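Local coordinates for Orf c02003 protein (Sulfolobus solfataricus P2, PDB 2Q00) that is of unknown function but belongs to the archaeal PaREP1 family and folds as a compact, single-chain bundle of helices without strands, at residues G21-A26 / L99-V104; A26-Y31 / E92-L97; N64-S69 / S85-H90. All coordinates share one frame; numbering follows the deposited sequence.

Contact 1: residues G21-A26 / L99-V104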
loop_
_atom_site.group_PDB
_atom_site.type_symbol
_atom_site.label_atom_id
_atom_site.label_comp_id
_atom_site.label_asym_id
_atom_site.label_seq_id
_atom_site.Cartn_x
_atom_site.Cartn_y
_atom_site.Cartn_z
ATOM N N GLY A 21 4.400 18.588 6.605
ATOM C CA GLY A 21 5.609 18.127 7.259
ATOM C C GLY A 21 5.451 16.987 8.257
ATOM O O GLY A 21 6.424 16.612 8.913
ATOM N N ASP A 22 4.254 16.421 8.390
ATOM C CA ASP A 22 4.059 15.320 9.337
ATOM C C ASP A 22 4.446 13.999 8.664
ATOM O O ASP A 22 3.583 13.230 8.229
ATOM C CB ASP A 22 2.600 15.268 9.800
ATOM C CG ASP A 22 2.422 14.439 11.059
ATOM O OD1 ASP A 22 3.141 13.423 11.206
ATOM O OD2 ASP A 22 1.560 14.795 11.898
ATOM N N LEU A 23 5.749 13.748 8.581
ATOM C CA LEU A 23 6.281 12.549 7.937
ATOM C C LEU A 23 5.859 11.230 8.578
ATOM O O LEU A 23 5.584 10.249 7.873
ATOM C CB LEU A 23 7.807 12.631 7.883
ATOM C CG LEU A 23 8.338 13.807 7.061
ATOM C CD1 LEU A 23 9.817 14.026 7.345
ATOM C CD2 LEU A 23 8.102 13.548 5.586
ATOM N N VAL A 24 5.806 11.210 9.907
ATOM C CA VAL A 24 5.420 10.009 10.635
ATOM C C VAL A 24 4.010 9.552 10.277
ATOM O O VAL A 24 3.761 8.366 10.040
ATOM C CB VAL A 24 5.471 10.249 12.144
ATOM C CG1 VAL A 24 5.148 8.962 12.889
ATOM C CG2 VAL A 24 6.848 10.769 12.530
ATOM N N GLN A 25 3.085 10.504 10.248
ATOM C CA GLN A 25 1.695 10.212 9.933
ATOM C C GLN A 25 1.527 9.841 8.470
ATOM O O GLN A 25 0.836 8.867 8.144
ATOM C CB GLN A 25 0.824 11.421 10.287
ATOM C CG GLN A 25 0.403 11.454 11.749
ATOM C CD GLN A 25 -0.718 10.465 12.038
ATOM O OE1 GLN A 25 -1.859 10.668 11.615
ATOM N NE2 GLN A 25 -0.397 9.384 12.746
ATOM N N ALA A 26 2.163 10.613 7.596
ATOM C CA ALA A 26 2.098 10.379 6.164
ATOM C C ALA A 26 2.551 8.962 5.830
ATOM O O ALA A 26 1.852 8.234 5.112
ATOM C CB ALA A 26 2.961 11.412 5.420
ATOM N N LEU A 99 13.373 8.269 8.351
ATOM C CA LEU A 99 13.346 8.593 6.920
ATOM C C LEU A 99 13.242 10.090 6.670
ATOM O O LEU A 99 12.433 10.775 7.296
ATOM C CB LEU A 99 12.166 7.896 6.234
ATOM C CG LEU A 99 12.284 6.396 5.955
ATOM C CD1 LEU A 99 10.937 5.843 5.473
ATOM C CD2 LEU A 99 13.369 6.169 4.913
ATOM N N ASN A 100 14.060 10.591 5.749
ATOM C CA ASN A 100 14.039 12.013 5.407
ATOM C C ASN A 100 12.903 12.260 4.419
ATOM O O ASN A 100 12.381 11.325 3.819
ATOM C CB ASN A 100 15.378 12.437 4.795
ATOM N N GLU A 101 12.524 13.521 4.255
ATOM C CA GLU A 101 11.446 13.878 3.345
ATOM C C GLU A 101 11.698 13.386 1.919
ATOM O O GLU A 101 10.777 12.911 1.251
ATOM C CB GLU A 101 11.245 15.398 3.345
ATOM C CG GLU A 101 9.994 15.865 2.615
ATOM C CD GLU A 101 10.305 16.693 1.384
ATOM O OE1 GLU A 101 11.092 16.221 0.530
ATOM O OE2 GLU A 101 9.757 17.813 1.266
ATOM N N LYS A 102 12.937 13.489 1.452
ATOM C CA LYS A 102 13.252 13.058 0.098
ATOM C C LYS A 102 13.015 11.569 -0.058
ATOM O O LYS A 102 12.532 11.113 -1.099
ATOM C CB LYS A 102 14.699 13.402 -0.242
ATOM N N GLU A 103 13.356 10.814 0.984
ATOM C CA GLU A 103 13.186 9.360 0.978
ATOM C C GLU A 103 11.721 8.928 0.986
ATOM O O GLU A 103 11.336 7.989 0.285
ATOM C CB GLU A 103 13.895 8.741 2.183
ATOM C CG GLU A 103 15.377 8.534 1.989
ATOM C CD GLU A 103 16.188 9.196 3.081
ATOM O OE1 GLU A 103 16.306 10.443 3.054
ATOM O OE2 GLU A 103 16.698 8.471 3.971
ATOM N N VAL A 104 10.923 9.616 1.799
ATOM C CA VAL A 104 9.505 9.331 1.914
ATOM C C VAL A 104 8.831 9.546 0.567
ATOM O O VAL A 104 8.016 8.721 0.128
ATOM C CB VAL A 104 8.835 10.243 2.956
ATOM C CG1 VAL A 104 7.347 9.946 3.029
ATOM C CG2 VAL A 104 9.481 10.038 4.317
#
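Leu23 lays its forked end against the first turn of helix 101-122, overlapping the backbone of Glu101 and the side chain of Val104. This joins the N-terminal starts of two helices of an all-helical bundle, 23-45 and 101-122, and it is a van der Waals contact, made by the methyls of Leu23 against a methyl and the backbone. The two methyls of Leu23 do different work. CD2 sits 4.0 Å from Val104 CG2 and equally close to Glu101 CA, whereas CD1 lies beside the peptide leading into the helix, 4.1 Å from Glu101 N. With CG anti to its own carbonyl carbon (chi1 -62°), Leu23 sends this fork across the gap. Val104 answers with CG2, the branch anti to its carbonyl carbon and beside its backbone N. Deeper in, Val104 also touches Leu89 of helix 79-95.

The chain arrives at Leu23 through a Schellman motif: Gly21, at positive phi, ends helix 6-19, with Asp22 N bonded back to Phe17 O. Asp22 then serves as N-cap of the new helix, its OD1 accepting from Gln25 N at 3.1 Å, the donor standing 43° out of the carboxylate plane.

Contact 2: residues A26-Y31 / E92-L97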
loop_
_atom_site.group_PDB
_atom_site.type_symbol
_atom_site.label_atom_id
_atom_site.label_comp_id
_atom_site.label_asym_id
_atom_site.label_seq_id
_atom_site.Cartn_x
_atom_site.Cartn_y
_atom_site.Cartn_z
ATOM N N ALA A 26 2.163 10.613 7.596
ATOM C CA ALA A 26 2.098 10.379 6.164
ATOM C C ALA A 26 2.551 8.962 5.830
ATOM O O ALA A 26 1.852 8.234 5.112
ATOM C CB ALA A 26 2.961 11.412 5.420
ATOM N N CYS A 27 3.713 8.563 6.347
ATOM C CA CYS A 27 4.233 7.213 6.097
ATOM C C CYS A 27 3.196 6.144 6.415
ATOM O O CYS A 27 2.951 5.235 5.619
ATOM C CB CYS A 27 5.488 6.945 6.944
ATOM S SG CYS A 27 6.944 7.890 6.447
ATOM N N GLU A 28 2.589 6.251 7.589
ATOM C CA GLU A 28 1.593 5.278 8.003
ATOM C C GLU A 28 0.368 5.275 7.087
ATOM O O GLU A 28 -0.195 4.216 6.806
ATOM C CB GLU A 28 1.181 5.531 9.458
ATOM C CG GLU A 28 0.320 4.412 10.054
ATOM C CD GLU A 28 0.745 3.009 9.597
ATOM O OE1 GLU A 28 1.950 2.674 9.670
ATOM O OE2 GLU A 28 -0.135 2.237 9.160
ATOM N N LYS A 29 -0.039 6.451 6.611
ATOM C CA LYS A 29 -1.199 6.530 5.730
ATOM C C LYS A 29 -0.861 5.974 4.365
ATOM O O LYS A 29 -1.704 5.332 3.720
ATOM C CB LYS A 29 -1.702 7.969 5.605
ATOM C CG LYS A 29 -2.839 8.305 6.565
ATOM C CD LYS A 29 -2.369 8.564 7.977
ATOM C CE LYS A 29 -3.356 8.014 9.006
ATOM N NZ LYS A 29 -4.785 8.241 8.644
ATOM N N TYR A 30 0.372 6.220 3.922
ATOM C CA TYR A 30 0.823 5.703 2.638
ATOM C C TYR A 30 0.833 4.188 2.720
ATOM O O TYR A 30 0.479 3.505 1.764
ATOM C CB TYR A 30 2.228 6.197 2.306
ATOM C CG TYR A 30 2.294 7.612 1.772
ATOM C CD1 TYR A 30 1.650 7.953 0.585
ATOM C CD2 TYR A 30 3.016 8.605 2.448
ATOM C CE1 TYR A 30 1.717 9.246 0.077
ATOM C CE2 TYR A 30 3.098 9.907 1.948
ATOM C CZ TYR A 30 2.442 10.224 0.753
ATOM O OH TYR A 30 2.508 11.495 0.221
ATOM N N TYR A 31 1.253 3.660 3.866
ATOM C CA TYR A 31 1.288 2.216 4.028
ATOM C C TYR A 31 -0.139 1.662 4.022
ATOM O O TYR A 31 -0.425 0.675 3.357
ATOM C CB TYR A 31 1.993 1.831 5.326
ATOM C CG TYR A 31 2.032 0.335 5.546
ATOM C CD1 TYR A 31 2.730 -0.500 4.668
ATOM C CD2 TYR A 31 1.356 -0.250 6.620
ATOM C CE1 TYR A 31 2.752 -1.874 4.853
ATOM C CE2 TYR A 31 1.373 -1.624 6.813
ATOM C CZ TYR A 31 2.072 -2.430 5.922
ATOM O OH TYR A 31 2.064 -3.789 6.073
ATOM N N GLU A 92 10.698 1.418 8.881
ATOM C CA GLU A 92 11.643 2.523 9.025
ATOM C C GLU A 92 11.005 3.903 9.136
ATOM O O GLU A 92 11.588 4.817 9.719
ATOM C CB GLU A 92 12.617 2.513 7.850
ATOM C CG GLU A 92 13.603 1.367 7.909
ATOM C CD GLU A 92 14.430 1.253 6.655
ATOM O OE1 GLU A 92 14.965 2.289 6.204
ATOM O OE2 GLU A 92 14.545 0.126 6.123
ATOM N N GLY A 93 9.808 4.049 8.582
ATOM C CA GLY A 93 9.144 5.337 8.623
ATOM C C GLY A 93 8.340 5.622 9.875
ATOM O O GLY A 93 8.752 6.409 10.730
ATOM N N PHE A 94 7.182 4.985 9.980
ATOM C CA PHE A 94 6.296 5.176 11.116
ATOM C C PHE A 94 6.894 4.678 12.436
ATOM O O PHE A 94 6.875 5.387 13.452
ATOM C CB PHE A 94 4.962 4.469 10.844
ATOM C CG PHE A 94 3.933 4.672 11.923
ATOM C CD1 PHE A 94 3.486 5.953 12.242
ATOM C CD2 PHE A 94 3.405 3.576 12.613
ATOM C CE1 PHE A 94 2.522 6.147 13.237
ATOM C CE2 PHE A 94 2.440 3.751 13.609
ATOM C CZ PHE A 94 1.994 5.041 13.926
ATOM N N HIS A 95 7.435 3.465 12.421
ATOM C CA HIS A 95 8.001 2.883 13.633
ATOM C C HIS A 95 9.369 3.417 14.050
ATOM O O HIS A 95 9.519 3.939 15.160
ATOM C CB HIS A 95 8.038 1.354 13.499
ATOM C CG HIS A 95 6.678 0.723 13.437
ATOM N ND1 HIS A 95 5.788 0.763 14.490
ATOM C CD2 HIS A 95 6.047 0.060 12.437
ATOM C CE1 HIS A 95 4.667 0.155 14.140
ATOM N NE2 HIS A 95 4.798 -0.280 12.899
ATOM N N GLU A 96 10.355 3.309 13.162
ATOM C CA GLU A 96 11.716 3.751 13.469
ATOM C C GLU A 96 11.992 5.259 13.387
ATOM O O GLU A 96 13.003 5.730 13.910
ATOM C CB GLU A 96 12.706 2.987 12.585
ATOM C CG GLU A 96 12.914 1.523 12.989
ATOM C CD GLU A 96 13.696 0.727 11.944
ATOM O OE1 GLU A 96 14.666 1.280 11.376
ATOM O OE2 GLU A 96 13.348 -0.452 11.698
ATOM N N LEU A 97 11.110 6.014 12.735
ATOM C CA LEU A 97 11.281 7.466 12.622
ATOM C C LEU A 97 12.657 7.823 12.057
ATOM O O LEU A 97 13.332 8.711 12.571
ATOM C CB LEU A 97 11.132 8.116 14.006
ATOM C CG LEU A 97 10.093 7.523 14.972
ATOM C CD1 LEU A 97 10.239 8.171 16.346
ATOM C CD2 LEU A 97 8.682 7.727 14.431
#
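Phe94 and Glu28 carry this contact, with Cys27 beside them. The aliphatic part of Glu28 lies flat on one face of the Phe94 ring: CG stands 3.9 Å from the ring centroid, only 4° off the normal, a clear CH-pi contact. CB extends the overlap toward one side, 3.6 Å from Phe94 CD1. The chain bends at chi2, which brings the carboxylate back toward the opposite flank of the ring, where Glu28 OE1 comes within 3.4 Å of Phe94 CD2. The carboxylate and ring planes are 60° apart. OE1 is buried here without a polar partner in the model, so the ring covers a polar atom as well as the methylenes. OE2 has a long, weak ion pair with Arg59.

Phe94 reaches Glu28 with CG anti to its backbone N (chi1 -176°), and Val24, one helical turn before Glu28, also touches the ring. Were Phe94 replaced by an alanine, the methylenes of Glu28 would probably lose the flat surface they lie on, and a gap would be likely to open beside Val24.

Cys27 fills the neighbouring position, its SG 4.0 Å from Gly93 CA and its CB as far from Phe94 N. A beta carbon on Gly93 would fall 2.9 Å from Cys27 SG, too close to fit, so the bare glycine lets the backbones approach until Glu28 CA and Phe94 CA are 5.6 Å apart. Cys27 also packs on Leu89 and on Val104 of helix 101-122. Helix 79-95 has a wider pi-type turn at 92-95, just where it meets helix 23-45. The whole is a close helix-helix contact through a glycine, within a helical bundle consistent with the KNTase_C clan to which the family belongs.

Contact 3: residues N64-S69 / S85-H90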
loop_
_atom_site.group_PDB
_atom_site.type_symbol
_atom_site.label_atom_id
_atom_site.label_comp_id
_atom_site.label_asym_id
_atom_site.label_seq_id
_atom_site.Cartn_x
_atom_site.Cartn_y
_atom_site.Cartn_z
ATOM N N ASN A 64 0.231 -12.102 5.024
ATOM C CA ASN A 64 -0.799 -12.288 4.006
ATOM C C ASN A 64 -0.548 -11.299 2.879
ATOM O O ASN A 64 -0.604 -11.663 1.700
ATOM C CB ASN A 64 -2.189 -12.038 4.580
ATOM C CG ASN A 64 -2.736 -13.231 5.317
ATOM O OD1 ASN A 64 -2.947 -14.292 4.730
ATOM N ND2 ASN A 64 -2.976 -13.065 6.617
ATOM N N LEU A 65 -0.273 -10.045 3.249
ATOM C CA LEU A 65 -0.002 -8.993 2.267
ATOM C C LEU A 65 1.216 -9.378 1.449
ATOM O O LEU A 65 1.205 -9.290 0.222
ATOM C CB LEU A 65 0.259 -7.646 2.950
ATOM C CG LEU A 65 -0.887 -6.901 3.648
ATOM C CD1 LEU A 65 -2.124 -6.903 2.750
ATOM C CD2 LEU A 65 -1.188 -7.557 4.983
ATOM N N PHE A 66 2.277 -9.789 2.133
ATOM C CA PHE A 66 3.481 -10.220 1.427
ATOM C C PHE A 66 3.104 -11.373 0.484
ATOM O O PHE A 66 3.443 -11.338 -0.697
ATOM C CB PHE A 66 4.554 -10.654 2.433
ATOM C CG PHE A 66 5.404 -9.516 2.942
ATOM C CD1 PHE A 66 6.361 -8.926 2.113
ATOM C CD2 PHE A 66 5.242 -9.026 4.239
ATOM C CE1 PHE A 66 7.146 -7.868 2.563
ATOM C CE2 PHE A 66 6.019 -7.967 4.707
ATOM C CZ PHE A 66 6.977 -7.383 3.865
ATOM N N LYS A 67 2.393 -12.378 0.995
ATOM C CA LYS A 67 1.975 -13.501 0.153
ATOM C C LYS A 67 1.209 -12.955 -1.032
ATOM O O LYS A 67 1.481 -13.293 -2.189
ATOM C CB LYS A 67 1.029 -14.456 0.888
ATOM C CG LYS A 67 1.652 -15.367 1.923
ATOM C CD LYS A 67 0.692 -16.512 2.247
ATOM C CE LYS A 67 0.934 -17.111 3.636
ATOM N NZ LYS A 67 0.463 -16.220 4.753
ATOM N N ALA A 68 0.228 -12.119 -0.718
ATOM C CA ALA A 68 -0.623 -11.514 -1.725
ATOM C C ALA A 68 0.187 -10.814 -2.807
ATOM O O ALA A 68 -0.066 -11.003 -4.005
ATOM C CB ALA A 68 -1.578 -10.534 -1.061
ATOM N N SER A 69 1.160 -10.006 -2.393
ATOM C CA SER A 69 1.988 -9.284 -3.354
ATOM C C SER A 69 2.736 -10.275 -4.255
ATOM O O SER A 69 2.807 -10.082 -5.472
ATOM C CB SER A 69 2.975 -8.351 -2.630
ATOM O OG SER A 69 3.864 -9.064 -1.786
ATOM N N SER A 85 8.413 -1.224 -0.803
ATOM C CA SER A 85 8.482 0.207 -0.488
ATOM C C SER A 85 7.448 0.569 0.584
ATOM O O SER A 85 7.724 1.349 1.513
ATOM C CB SER A 85 8.191 1.041 -1.728
ATOM O OG SER A 85 9.094 0.732 -2.760
ATOM N N ALA A 86 6.249 0.012 0.437
ATOM C CA ALA A 86 5.192 0.271 1.395
ATOM C C ALA A 86 5.673 -0.225 2.763
ATOM O O ALA A 86 5.540 0.473 3.778
ATOM C CB ALA A 86 3.886 -0.465 0.967
ATOM N N TRP A 87 6.245 -1.428 2.781
ATOM C CA TRP A 87 6.736 -2.022 4.021
ATOM C C TRP A 87 7.802 -1.128 4.641
ATOM O O TRP A 87 7.780 -0.877 5.846
ATOM C CB TRP A 87 7.293 -3.431 3.739
ATOM C CG TRP A 87 7.699 -4.205 4.972
ATOM C CD1 TRP A 87 8.969 -4.593 5.322
ATOM C CD2 TRP A 87 6.844 -4.638 6.039
ATOM N NE1 TRP A 87 8.953 -5.230 6.545
ATOM C CE2 TRP A 87 7.664 -5.271 7.007
ATOM C CE3 TRP A 87 5.469 -4.550 6.278
ATOM C CZ2 TRP A 87 7.148 -5.809 8.192
ATOM C CZ3 TRP A 87 4.958 -5.083 7.456
ATOM C CH2 TRP A 87 5.796 -5.703 8.400
ATOM N N THR A 88 8.718 -0.631 3.810
ATOM C CA THR A 88 9.801 0.245 4.283
ATOM C C THR A 88 9.227 1.485 4.940
ATOM O O THR A 88 9.702 1.937 5.989
ATOM C CB THR A 88 10.701 0.739 3.148
ATOM O OG1 THR A 88 11.257 -0.377 2.444
ATOM C CG2 THR A 88 11.815 1.607 3.717
ATOM N N LEU A 89 8.216 2.052 4.296
ATOM C CA LEU A 89 7.562 3.226 4.837
ATOM C C LEU A 89 7.002 2.855 6.205
ATOM O O LEU A 89 7.126 3.617 7.163
ATOM C CB LEU A 89 6.423 3.682 3.902
ATOM C CG LEU A 89 6.854 4.523 2.700
ATOM C CD1 LEU A 89 5.725 4.725 1.725
ATOM C CD2 LEU A 89 7.354 5.854 3.226
ATOM N N HIS A 90 6.399 1.673 6.285
ATOM C CA HIS A 90 5.797 1.200 7.521
ATOM C C HIS A 90 6.799 1.054 8.665
ATOM O O HIS A 90 6.645 1.676 9.722
ATOM C CB HIS A 90 5.106 -0.146 7.282
ATOM C CG HIS A 90 4.309 -0.632 8.451
ATOM N ND1 HIS A 90 4.085 -1.971 8.694
ATOM C CD2 HIS A 90 3.666 0.043 9.435
ATOM C CE1 HIS A 90 3.340 -2.102 9.779
ATOM N NE2 HIS A 90 3.073 -0.894 10.246
#
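Phe66 points the CZ end of its ring at the face of the Trp87 indole, a T-shaped (edge-to-face) pair. CZ is 3.4 Å from Trp87 CG, above the pyrrole side of the indole rather than over its middle, and the neighbouring CE2 comes down beside the ring fusion, 3.7 Å from Trp87 CD2. The centroids of the phenyl and the five-membered ring are 4.8 Å apart, with planes at 71°. In this arrangement the C-H groups of one ring edge meet the pi cloud of the other ring, the usual electrostatic basis of such pairs.

Between 64-69 and 85-90 the backbones stay apart, Phe66 CA and Trp87 CA being nearest at 9.2 Å, and within these segments only these two side chains meet. Trp87 turns CG anti to its backbone N (chi1 -174°), which swings the indole out from helix 79-95 to offer a face to Phe66. Along its own helix the indole is backed by His90, whose ring edge meets Trp87 CE3 in the imidazole plane.

Behind Phe66, its carbonyl oxygen takes a second-shell bond: Ser69 OG donates to Phe66 O at 2.6 Å, tilted 22° from the carbonyl plane, tying the serine side chain back to the preceding turn. Further out, Phe66 makes another edge-to-face pair with Trp83, one turn before Trp87, so it meets two tryptophans of helix 79-95. Trp87 also touches Tyr31 of helix 23-45, and Tyr31 stacks with His90.

Both Phe66 and Trp87 remain partly exposed. The arrangement is an aromatic cluster near the surface, in which a T-shaped pair fastens the short helix 62-71 to helix 79-95 of the bundle.

How the contacts relate
The three contacts are nested along the chain: contact 3 lies inside the loop closed by contact 2, which lies inside that of contact 1. Helix 23-45 serves contacts 1 and 2, sharing Ala26, and helix 79-95 serves contacts 2 and 3; helix 101-122, next in the chain, completes contact 1. Centres of contacts 1 and 2 are about 8 Å apart, those of 2 and 3 about 12 Å, those of 1 and 3 about 18 Å. They adjoin through side chains and backbone: Val24 CG2 meets Leu97 CD2 at 4.0 Å, and Phe94 N probably hydrogen-bonds to Leu89 O at 3.1 Å. Contact 3 adds helix 62-71, bringing helices distant in sequence into one bundle.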